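2-(3-amino-3-carboxypropyl)histidine synthase (Pyrococcus horikoshii, PDB 3LZD) transfers the 3-amino-3-carboxypropyl group from S-adenosyl-L-methionine to a histidine of elongation factor 2, using a [4Fe-4S] cluster in the first step of diphthamide biosynthesis. Local coordinates at residues Lys284-Leu289 / Lys342-Leu347. Residues are numbered along the deposited sequence; the frame is centred on the assembly and turned at random.
Sequences KRIVKL and KEVEIL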
ATOM      1  N   LYS A 284      19.262  -4.742   7.875  1.00 37.26           N
ATOM      2  CA  LYS A 284      20.442  -3.929   8.152  1.00 43.04           C
ATOM      3  C   LYS A 284      21.703  -4.789   8.099  1.00 45.81           C
ATOM      4  O   LYS A 284      22.733  -4.360   7.578  1.00 48.04           O
ATOM      5  CB  LYS A 284      20.334  -3.278   9.537  1.00 44.29           C
ATOM      6  CG  LYS A 284      19.429  -2.063   9.597  1.00 49.25           C
ATOM      7  CD  LYS A 284      19.355  -1.525  11.009  1.00 55.43           C
ATOM      8  CE  LYS A 284      18.586  -0.223  11.072  1.00 59.61           C
ATOM      9  NZ  LYS A 284      18.447   0.262  12.476  1.00 63.70           N
ATOM     10  N   ARG A 285      21.611  -6.000   8.643  1.00 43.82           N
ATOM     11  CA  ARG A 285      22.732  -6.930   8.666  1.00 47.99           C
ATOM     12  C   ARG A 285      23.153  -7.234   7.231  1.00 48.19           C
ATOM     13  O   ARG A 285      24.344  -7.227   6.914  1.00 48.86           O
ATOM     14  CB  ARG A 285      22.321  -8.217   9.384  1.00 53.51           C
ATOM     15  CG  ARG A 285      23.412  -8.866  10.218  1.00 62.28           C
ATOM     16  CD  ARG A 285      23.939 -10.135   9.574  1.00 69.90           C
ATOM     17  NE  ARG A 285      22.865 -11.070   9.249  1.00 72.59           N
ATOM     18  CZ  ARG A 285      23.054 -12.230   8.633  1.00 71.13           C
ATOM     19  NH1 ARG A 285      24.276 -12.605   8.283  1.00 71.68           N
ATOM     20  NH2 ARG A 285      22.020 -13.006   8.344  1.00 72.13           N
ATOM     21  N   ILE A 286      22.174  -7.487   6.365  1.00 41.12           N
ATOM     22  CA  ILE A 286      22.450  -7.789   4.958  1.00 42.83           C
ATOM     23  C   ILE A 286      23.054  -6.589   4.225  1.00 38.87           C
ATOM     24  O   ILE A 286      23.875  -6.748   3.326  1.00 37.52           O
ATOM     25  CB  ILE A 286      21.161  -8.236   4.220  1.00 41.63           C
ATOM     26  CG1 ILE A 286      20.693  -9.575   4.787  1.00 44.36           C
ATOM     27  CG2 ILE A 286      21.401  -8.341   2.715  1.00 40.51           C
ATOM     28  CD1 ILE A 286      21.756 -10.651   4.791  1.00 52.26           C
ATOM     29  N   VAL A 287      22.644  -5.387   4.602  1.00 41.16           N
ATOM     30  CA  VAL A 287      23.189  -4.194   3.964  1.00 41.41           C
ATOM     31  C   VAL A 287      24.663  -4.101   4.356  1.00 44.83           C
ATOM     32  O   VAL A 287      25.520  -3.824   3.523  1.00 48.23           O
ATOM     33  CB  VAL A 287      22.448  -2.922   4.435  1.00 43.58           C
ATOM     34  CG1 VAL A 287      23.208  -1.654   4.004  1.00 44.39           C
ATOM     35  CG2 VAL A 287      21.048  -2.906   3.849  1.00 46.64           C
ATOM     36  N   LYS A 288      24.950  -4.364   5.625  1.00 46.09           N
ATOM     37  CA  LYS A 288      26.319  -4.300   6.121  1.00 50.53           C
ATOM     38  C   LYS A 288      27.174  -5.375   5.461  1.00 45.73           C
ATOM     39  O   LYS A 288      28.299  -5.114   5.050  1.00 44.61           O
ATOM     40  CB  LYS A 288      26.343  -4.466   7.647  1.00 51.82           C
ATOM     41  N   LEU A 289      26.627  -6.577   5.336  1.00 43.90           N
ATOM     42  CA  LEU A 289      27.366  -7.672   4.726  1.00 48.99           C
ATOM     43  C   LEU A 289      27.724  -7.405   3.271  1.00 50.88           C
ATOM     44  O   LEU A 289      28.851  -7.665   2.847  1.00 55.15           O
ATOM     45  CB  LEU A 289      26.582  -8.975   4.821  1.00 51.07           C
ATOM     46  CG  LEU A 289      27.381 -10.208   4.394  1.00 61.50           C
ATOM     47  CD1 LEU A 289      28.476 -10.495   5.437  1.00 53.66           C
ATOM     48  CD2 LEU A 289      26.444 -11.409   4.253  1.00 62.75           C
ATOM     49  N   LYS A 342      19.177 -15.582   2.767  1.00 42.24           N
ATOM     50  CA  LYS A 342      19.993 -16.782   2.729  1.00 46.66           C
ATOM     51  C   LYS A 342      20.707 -16.958   1.401  1.00 45.61           C
ATOM     52  O   LYS A 342      21.832 -17.458   1.348  1.00 45.94           O
ATOM     53  CB  LYS A 342      19.134 -18.016   3.020  1.00 53.74           C
ATOM     54  CG  LYS A 342      19.015 -18.372   4.506  1.00 58.07           C
ATOM     55  CD  LYS A 342      18.379 -17.252   5.308  1.00 68.91           C
ATOM     56  CE  LYS A 342      18.154 -17.667   6.756  1.00 74.23           C
ATOM     57  NZ  LYS A 342      19.419 -18.048   7.451  1.00 77.80           N
ATOM     58  N   GLU A 343      20.051 -16.551   0.328  1.00 44.19           N
ATOM     59  CA  GLU A 343      20.641 -16.664  -0.991  1.00 46.72           C
ATOM     60  C   GLU A 343      21.768 -15.653  -1.155  1.00 49.99           C
ATOM     61  O   GLU A 343      22.744 -15.912  -1.860  1.00 53.18           O
ATOM     62  CB  GLU A 343      19.567 -16.461  -2.048  1.00 47.04           C
ATOM     63  CG  GLU A 343      18.412 -17.437  -1.876  1.00 52.13           C
ATOM     64  CD  GLU A 343      17.361 -17.314  -2.959  1.00 44.03           C
ATOM     65  OE1 GLU A 343      17.027 -16.173  -3.329  1.00 49.59           O
ATOM     66  OE2 GLU A 343      16.861 -18.361  -3.425  1.00 53.16           O
ATOM     67  N   VAL A 344      21.645 -14.504  -0.497  1.00 50.42           N
ATOM     68  CA  VAL A 344      22.685 -13.484  -0.573  1.00 54.50           C
ATOM     69  C   VAL A 344      23.980 -14.063  -0.026  1.00 57.77           C
ATOM     70  O   VAL A 344      25.052 -13.911  -0.621  1.00 56.55           O
ATOM     71  CB  VAL A 344      22.316 -12.235   0.257  1.00 53.76           C
ATOM     72  CG1 VAL A 344      23.569 -11.513   0.714  1.00 54.02           C
ATOM     73  CG2 VAL A 344      21.478 -11.305  -0.579  1.00 52.59           C
ATOM     74  N   GLU A 345      23.861 -14.729   1.117  1.00 59.45           N
ATOM     75  CA  GLU A 345      24.997 -15.346   1.784  1.00 58.38           C
ATOM     76  C   GLU A 345      25.668 -16.376   0.868  1.00 55.66           C
ATOM     77  O   GLU A 345      26.884 -16.541   0.903  1.00 56.25           O
ATOM     78  CB  GLU A 345      24.528 -15.969   3.100  1.00 58.51           C
ATOM     79  CG  GLU A 345      23.730 -14.969   3.946  1.00 63.59           C
ATOM     80  CD  GLU A 345      23.172 -15.553   5.239  1.00 69.63           C
ATOM     81  OE1 GLU A 345      22.580 -16.656   5.199  1.00 69.98           O
ATOM     82  OE2 GLU A 345      23.312 -14.893   6.293  1.00 64.77           O
ATOM     83  N   ILE A 346      24.887 -17.052   0.034  1.00 52.58           N
ATOM     84  CA  ILE A 346      25.466 -18.016  -0.893  1.00 50.35           C
ATOM     85  C   ILE A 346      26.208 -17.237  -1.968  1.00 54.88           C
ATOM     86  O   ILE A 346      27.337 -17.574  -2.312  1.00 58.44           O
ATOM     87  CB  ILE A 346      24.391 -18.887  -1.575  1.00 48.50           C
ATOM     88  CG1 ILE A 346      23.823 -19.894  -0.581  1.00 44.67           C
ATOM     89  CG2 ILE A 346      24.981 -19.610  -2.765  1.00 45.15           C
ATOM     90  CD1 ILE A 346      22.772 -20.810  -1.185  1.00 47.54           C
ATOM     91  N   LEU A 347      25.575 -16.185  -2.484  1.00 55.49           N
ATOM     92  CA  LEU A 347      26.189 -15.364  -3.526  1.00 57.36           C
ATOM     93  C   LEU A 347      27.521 -14.770  -3.067  1.00 60.03           C
ATOM     94  O   LEU A 347      28.499 -14.768  -3.816  1.00 58.56           O
ATOM     95  CB  LEU A 347      25.238 -14.243  -3.958  1.00 56.33           C
ATOM     96  CG  LEU A 347      25.742 -13.255  -5.023  1.00 57.38           C
ATOM     97  CD1 LEU A 347      24.570 -12.629  -5.754  1.00 61.94           C
ATOM     98  CD2 LEU A 347      26.589 -12.176  -4.373  1.00 57.06           C
TER
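Arg285 and Glu345 join segments 284-289 and 342-347 of helices 280-292 and 341-347, in the alpha/beta domain built on the parallel sheet with strands 266-272 and 296-302. The segment axes run 13° apart, nearly parallel, and approach to 11.1 Å, a spacing at which side chains rather than backbones make the contact. The salt bridge is end-on and converges on one oxygen: NH1 of Arg285 lies 3.2 Å and NH2 of Arg285 3.1 Å from OE2 of Glu345. This oxygen sits at the guanidinium edge, close to its plane. N-H...O angles of 139° for NH1 and 144° for NH2 leave both bonds bent, as expected when one oxygen is shared by two nitrogens. NH1 meets OE2 almost along the C-O axis, whereas NH2 comes from the syn side, tilted out of the carboxylate plane.

Bends at chi2 and chi3 of Arg285 turn the guanidinium edge to OE2 of Glu345, and the two side chains cross at about a right angle. With CG of Glu345 anti to the carbonyl carbon, beside the backbone N, and the chain extended beyond it, the carboxylate reaches toward helix 280-292. Its two oxygens have separate tasks, since OE1 pairs with Arg351 while OE2 receives Arg285; NH2 of Arg285 also bridges to Glu282. An alanine in place of Glu345 would probably leave Arg285 and Arg351 without the carboxylate they share, with Glu282 remaining as a carboxylate partner of Arg285.

Beside the salt bridge the contact is apolar. Ile286, which also packs on Val269 of the sheet, places CG2 4.3 Å from CG1 of Val344, while Leu289 CD2 comes within 4.5 Å of the aliphatic CG of Glu345. Within helix 280-292, CD1 of Ile286 covers one guanidinium face near its rim, 4.2 Å above the plane of Arg285.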